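Local coordinates for cadherin-23 (Mus musculus, PDB 5UZ8), which forms the upper part of the inner-ear tip link, a calcium-dependent cadherin filament that conveys force to mechanotransduction channels in hearing, at the calcium ion site. Sequence-based numbering; all coordinates share one arbitrary frame.

Contact 1: the calcium ion site. Residues 110, 112-114, 142, 144, 148-149, 193, 201, 203. With CA (calcium ion), chain B.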
# COMPACT_ATOMS: atom_id res chain seq x y z
N ASN A 110 -9.72 -15.59 14.06
CA ASN A 110 -9.10 -14.70 13.11
C ASN A 110 -9.36 -15.19 11.69
O ASN A 110 -8.45 -15.69 11.01
CB ASN A 110 -7.61 -14.54 13.39
CG ASN A 110 -6.99 -13.43 12.56
OD1 ASN A 110 -7.68 -12.52 12.15
ND2 ASN A 110 -5.69 -13.50 12.33
N ASN A 112 -10.84 -13.12 9.18
CA ASN A 112 -10.86 -12.04 8.21
C ASN A 112 -9.46 -11.45 8.02
O ASN A 112 -8.75 -11.18 9.00
CB ASN A 112 -11.84 -10.94 8.61
CG ASN A 112 -13.28 -11.41 8.51
OD1 ASN A 112 -13.89 -11.31 7.43
ND2 ASN A 112 -13.80 -12.00 9.59
N ASN A 113 -9.08 -11.24 6.77
CA ASN A 113 -7.82 -10.59 6.44
C ASN A 113 -8.00 -9.09 6.51
O ASN A 113 -9.08 -8.60 6.17
CB ASN A 113 -7.39 -10.90 5.00
CG ASN A 113 -6.98 -12.35 4.82
OD1 ASN A 113 -7.70 -13.23 5.19
ND2 ASN A 113 -5.81 -12.58 4.24
N PRO A 114 -6.90 -8.36 6.79
CA PRO A 114 -6.95 -6.91 6.51
C PRO A 114 -7.10 -6.70 5.02
O PRO A 114 -6.48 -7.42 4.22
CB PRO A 114 -5.62 -6.37 7.01
CG PRO A 114 -4.98 -7.45 7.78
CD PRO A 114 -5.58 -8.77 7.29
N ASP A 142 -10.07 -4.42 9.06
CA ASP A 142 -10.14 -5.83 9.45
C ASP A 142 -11.44 -6.05 10.25
O ASP A 142 -11.67 -5.42 11.28
CB ASP A 142 -8.93 -6.22 10.24
CG ASP A 142 -8.79 -7.73 10.44
OD1 ASP A 142 -9.70 -8.35 11.04
OD2 ASP A 142 -7.72 -8.31 10.11
N ASP A 144 -12.51 -8.59 12.11
CA ASP A 144 -12.48 -9.30 13.38
C ASP A 144 -12.50 -8.31 14.56
O ASP A 144 -12.80 -7.12 14.37
CB ASP A 144 -11.25 -10.23 13.42
CG ASP A 144 -11.30 -11.29 12.34
OD1 ASP A 144 -12.34 -11.95 12.20
OD2 ASP A 144 -10.31 -11.41 11.59
N PHE A 148 -7.03 -9.70 16.75
CA PHE A 148 -7.25 -10.21 15.42
C PHE A 148 -7.62 -9.15 14.39
O PHE A 148 -7.58 -9.43 13.18
CB PHE A 148 -8.36 -11.27 15.48
CG PHE A 148 -8.02 -12.49 16.27
CD1 PHE A 148 -6.70 -12.90 16.49
CD2 PHE A 148 -9.04 -13.32 16.71
CE1 PHE A 148 -6.41 -14.06 17.18
CE2 PHE A 148 -8.77 -14.50 17.38
CZ PHE A 148 -7.45 -14.88 17.63
N ALA A 149 -7.97 -7.94 14.84
CA ALA A 149 -8.29 -6.82 13.93
C ALA A 149 -7.30 -5.64 14.03
O ALA A 149 -7.52 -4.60 13.39
CB ALA A 149 -9.71 -6.34 14.20
N ASP A 193 -2.42 -8.62 10.25
CA ASP A 193 -3.18 -8.51 11.48
C ASP A 193 -2.52 -9.28 12.62
O ASP A 193 -1.45 -9.85 12.44
CB ASP A 193 -4.66 -8.91 11.23
CG ASP A 193 -4.84 -10.39 11.01
OD1 ASP A 193 -3.93 -11.20 11.30
OD2 ASP A 193 -5.95 -10.75 10.57
N ASN A 201 -1.02 -17.73 12.51
CA ASN A 201 -2.35 -17.20 12.91
C ASN A 201 -2.43 -15.70 12.54
O ASN A 201 -3.33 -15.04 12.99
CB ASN A 201 -2.69 -17.47 14.43
CG ASN A 201 -4.23 -17.36 14.80
OD1 ASN A 201 -5.14 -17.60 13.99
ND2 ASN A 201 -4.49 -17.04 16.04
N ARG A 203 -2.96 -13.01 9.34
CA ARG A 203 -3.45 -12.85 8.00
C ARG A 203 -2.98 -11.52 7.44
O ARG A 203 -2.73 -10.56 8.17
CB ARG A 203 -4.99 -12.90 7.98
CG ARG A 203 -5.58 -14.25 8.22
CD ARG A 203 -7.10 -14.21 8.33
NE ARG A 203 -7.68 -15.56 8.37
CZ ARG A 203 -7.95 -16.32 7.31
NH1 ARG A 203 -8.50 -17.51 7.49
NH2 ARG A 203 -7.72 -15.91 6.07
CA CA B . -8.19 -10.45 11.10

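Contact 2: the calcium ion site. Residues 215, 217-221, 249, 251, 255-256, 299, 301, 305. With CA (calcium ion), chain C.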
# COMPACT_ATOMS: atom_id res chain seq x y z
N ASP A 215 10.15 16.20 -12.39
CA ASP A 215 11.43 16.86 -12.65
C ASP A 215 11.49 18.25 -12.03
O ASP A 215 10.51 19.00 -12.06
CB ASP A 215 11.64 16.98 -14.14
CG ASP A 215 13.07 17.26 -14.52
OD1 ASP A 215 14.01 16.67 -13.91
OD2 ASP A 215 13.24 18.06 -15.48
N ASN A 217 14.44 21.41 -12.55
CA ASN A 217 15.59 21.72 -13.38
C ASN A 217 16.83 21.82 -12.48
O ASN A 217 17.17 22.91 -12.04
CB ASN A 217 15.41 23.03 -14.15
CG ASN A 217 16.49 23.23 -15.18
OD1 ASN A 217 16.95 22.26 -15.79
ND2 ASN A 217 16.95 24.46 -15.34
N ASP A 218 17.47 20.70 -12.16
CA ASP A 218 18.64 20.73 -11.27
C ASP A 218 19.93 20.30 -11.95
O ASP A 218 20.92 20.15 -11.28
CB ASP A 218 18.40 19.94 -9.99
CG ASP A 218 17.97 18.46 -10.22
OD1 ASP A 218 17.60 18.02 -11.33
OD2 ASP A 218 17.99 17.72 -9.19
N CYS A 219 19.91 20.14 -13.26
CA CYS A 219 21.11 19.76 -14.01
C CYS A 219 21.45 20.83 -15.06
O CYS A 219 20.62 21.19 -15.89
CB CYS A 219 20.93 18.40 -14.63
SG CYS A 219 20.53 17.19 -13.35
N ARG A 220 22.67 21.34 -14.99
CA ARG A 220 23.12 22.32 -15.95
C ARG A 220 23.62 21.61 -17.20
O ARG A 220 24.09 20.48 -17.15
CB ARG A 220 24.20 23.25 -15.35
CG ARG A 220 25.57 22.61 -15.29
CD ARG A 220 26.56 23.44 -14.53
NE ARG A 220 26.84 24.71 -15.19
CZ ARG A 220 27.77 25.56 -14.76
NH1 ARG A 220 28.55 25.26 -13.74
NH2 ARG A 220 27.94 26.73 -15.39
N PRO A 221 23.48 22.26 -18.35
CA PRO A 221 24.06 21.76 -19.60
C PRO A 221 25.57 21.55 -19.51
O PRO A 221 26.24 22.33 -18.82
CB PRO A 221 23.75 22.87 -20.59
CG PRO A 221 22.55 23.55 -20.02
CD PRO A 221 22.74 23.52 -18.54
N ASP A 249 22.14 17.53 -21.27
CA ASP A 249 21.44 18.01 -20.08
C ASP A 249 20.54 16.89 -19.62
O ASP A 249 19.75 16.37 -20.40
CB ASP A 249 20.66 19.29 -20.43
CG ASP A 249 19.97 19.92 -19.23
OD1 ASP A 249 19.26 19.22 -18.47
OD2 ASP A 249 20.08 21.16 -19.08
N ASP A 251 18.11 16.63 -17.38
CA ASP A 251 16.72 16.91 -17.02
C ASP A 251 15.72 16.47 -18.10
O ASP A 251 16.07 15.84 -19.09
CB ASP A 251 16.56 18.40 -16.67
CG ASP A 251 17.34 18.78 -15.43
OD1 ASP A 251 17.24 18.05 -14.41
OD2 ASP A 251 18.07 19.81 -15.48
N ASN A 255 13.32 21.49 -19.48
CA ASN A 255 14.47 21.59 -18.58
C ASN A 255 15.79 21.07 -19.18
O ASN A 255 16.87 21.35 -18.64
CB ASN A 255 14.19 20.94 -17.21
CG ASN A 255 13.13 21.68 -16.41
OD1 ASN A 255 12.91 22.88 -16.63
ND2 ASN A 255 12.44 20.97 -15.50
N SER A 256 15.69 20.30 -20.26
CA SER A 256 16.85 19.82 -21.00
C SER A 256 16.81 20.19 -22.48
O SER A 256 17.63 19.70 -23.26
CB SER A 256 17.00 18.31 -20.82
OG SER A 256 15.84 17.62 -21.25
N ASP A 299 19.63 25.84 -21.02
CA ASP A 299 18.43 25.04 -21.03
C ASP A 299 17.17 25.92 -20.98
O ASP A 299 17.26 27.17 -20.93
CB ASP A 299 18.46 23.93 -19.96
CG ASP A 299 18.39 24.44 -18.53
OD1 ASP A 299 17.85 25.54 -18.25
OD2 ASP A 299 18.86 23.68 -17.64
N GLY A 301 14.83 25.83 -18.59
CA GLY A 301 14.31 25.95 -17.23
C GLY A 301 14.03 27.39 -16.87
O GLY A 301 14.39 28.29 -17.60
N LEU A 305 19.52 27.33 -16.74
CA LEU A 305 20.90 26.99 -16.39
C LEU A 305 21.74 26.96 -17.66
O LEU A 305 21.25 26.59 -18.73
CB LEU A 305 21.01 25.62 -15.72
CG LEU A 305 20.14 25.45 -14.47
CD1 LEU A 305 20.19 24.03 -13.91
CD2 LEU A 305 20.55 26.50 -13.45
CA CA C . 18.65 21.40 -17.13

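Contact 1: the calcium ion site
At least seven protein oxygens close around the calcium ion at this cadherin linker site, of the kind that rigidifies the joint between repeats, drawn from the DXNDN-type linker and, in the following repeat, the Asp142-Asp144 loop, 3-10 helix 146-149 and the end of strand 184-193. Asp142 straddles the ion with both carboxylate oxygens, OD2 at 2.4 Å and OD1 at 2.6 Å from CA, its CG anti to the backbone N (chi1 -168°). Asp144, Asp193 and Asn110 each reach it with one side-chain oxygen, and the main-chain carbonyls of Asn112 and Phe148 also bind. Asp193 gets there from the crowded position between its backbone N and carbonyl carbon (chi1 71°), which points OD2 at the metal and turns OD1 outward. That second oxygen takes two N-H groups from above the carboxylate plane: Arg203 N at 2.8 Å and ND2 of the Asn110 amide at 3.1 Å. The Asn110 amide is thereby fixed against flipping, OD1 on calcium and ND2 also donating to Asn201 O. Asp144 is held similarly: its metal-bound OD2 accepts Asn112 N on the syn lone pair, while the Asn112 amide ND2 meets OD1 in a nearly straight bond (172° at H). Further out, the Arg203 guanidinium clasps the linker, NE donating to Asn110 O at its edge and NH2 to a lone pair of Asn113 side-chain OD1. The Phe148 ring carries Asn110 CB 3.5 Å above its plane, toward the rim.

Contact 2: the calcium ion site
The flat groups here are carboxylates and amides, turned so that metal and N-H groups share their oxygens. Asp249 chelates the calcium ion through both carboxylate oxygens, OD2 at 2.4 Å and OD1 at 2.6 Å from CA; on the latter, Asp251 N arrives nearly along the C-O axis. Asp299 gives the metal OD2, while OD1 is met from above the carboxylate plane by two backbone amides, Gly301 N and Leu305 N, the second at 2.9 Å and almost straight (171° at H). ND2 of Asn217 lies over the same carboxylate, 3.1 Å from Asp299 OD2, with that oxygen in the plane of its amide. The Asn217 amide is thus oriented, OD1 on calcium and ND2 on an acid that also binds calcium. Asp251 uses the syn lone pair of OD2 for Cys219 N at 2.9 Å, in addition to its metal bond.

Main-chain carbonyls of Cys219 and Asn255 bring the coordination to at least seven, all protein oxygens among those modelled. Torsions sort the acids: CG of Asp249 is anti to the backbone N (chi1 -176°), that of Asp251 anti to the carbonyl carbon, and that of Asp299 in the crowded position between the two (chi1 68°). The calcium ion and the N-H donors would probably keep these clustered carboxylates ionised, offsetting their mutual repulsion.

In the second shell, the Asn255 side chain points away from the metal its own carbonyl binds, and ND2 donates to Asp215 OD2 at 3.0 Å. Ser256 OG reaches Asp251 O at 2.8 Å, from well above the carbonyl plane. This tie joins the 3-10 helix 253-256 to the loop of Asp251. The site lies at the junction of two cadherin repeats, where linker residues 217-219, following strand 204-214, meet the calcium-binding loops of the next repeat, including the one after strand 290-298.

The centres of the C-alpha atoms of contact 1 and contact 2 lie about 49 Å apart along the same chain, at successive junctions in a row of three cadherin repeats. They have no residue in common, but strand 204-214 connects them in sequence, beginning just after Arg203 of contact 1 and ending just before Asp215 of contact 2. Each ties an inter-repeat linker to the repeat that follows; the preceding repeat is engaged by neighbouring calcium ions of the same junction, through Glu127, Asp178 and Glu180 for contact 2. Such repeated calcium junctions are expected to stiffen the elongated molecule and help it bear tension.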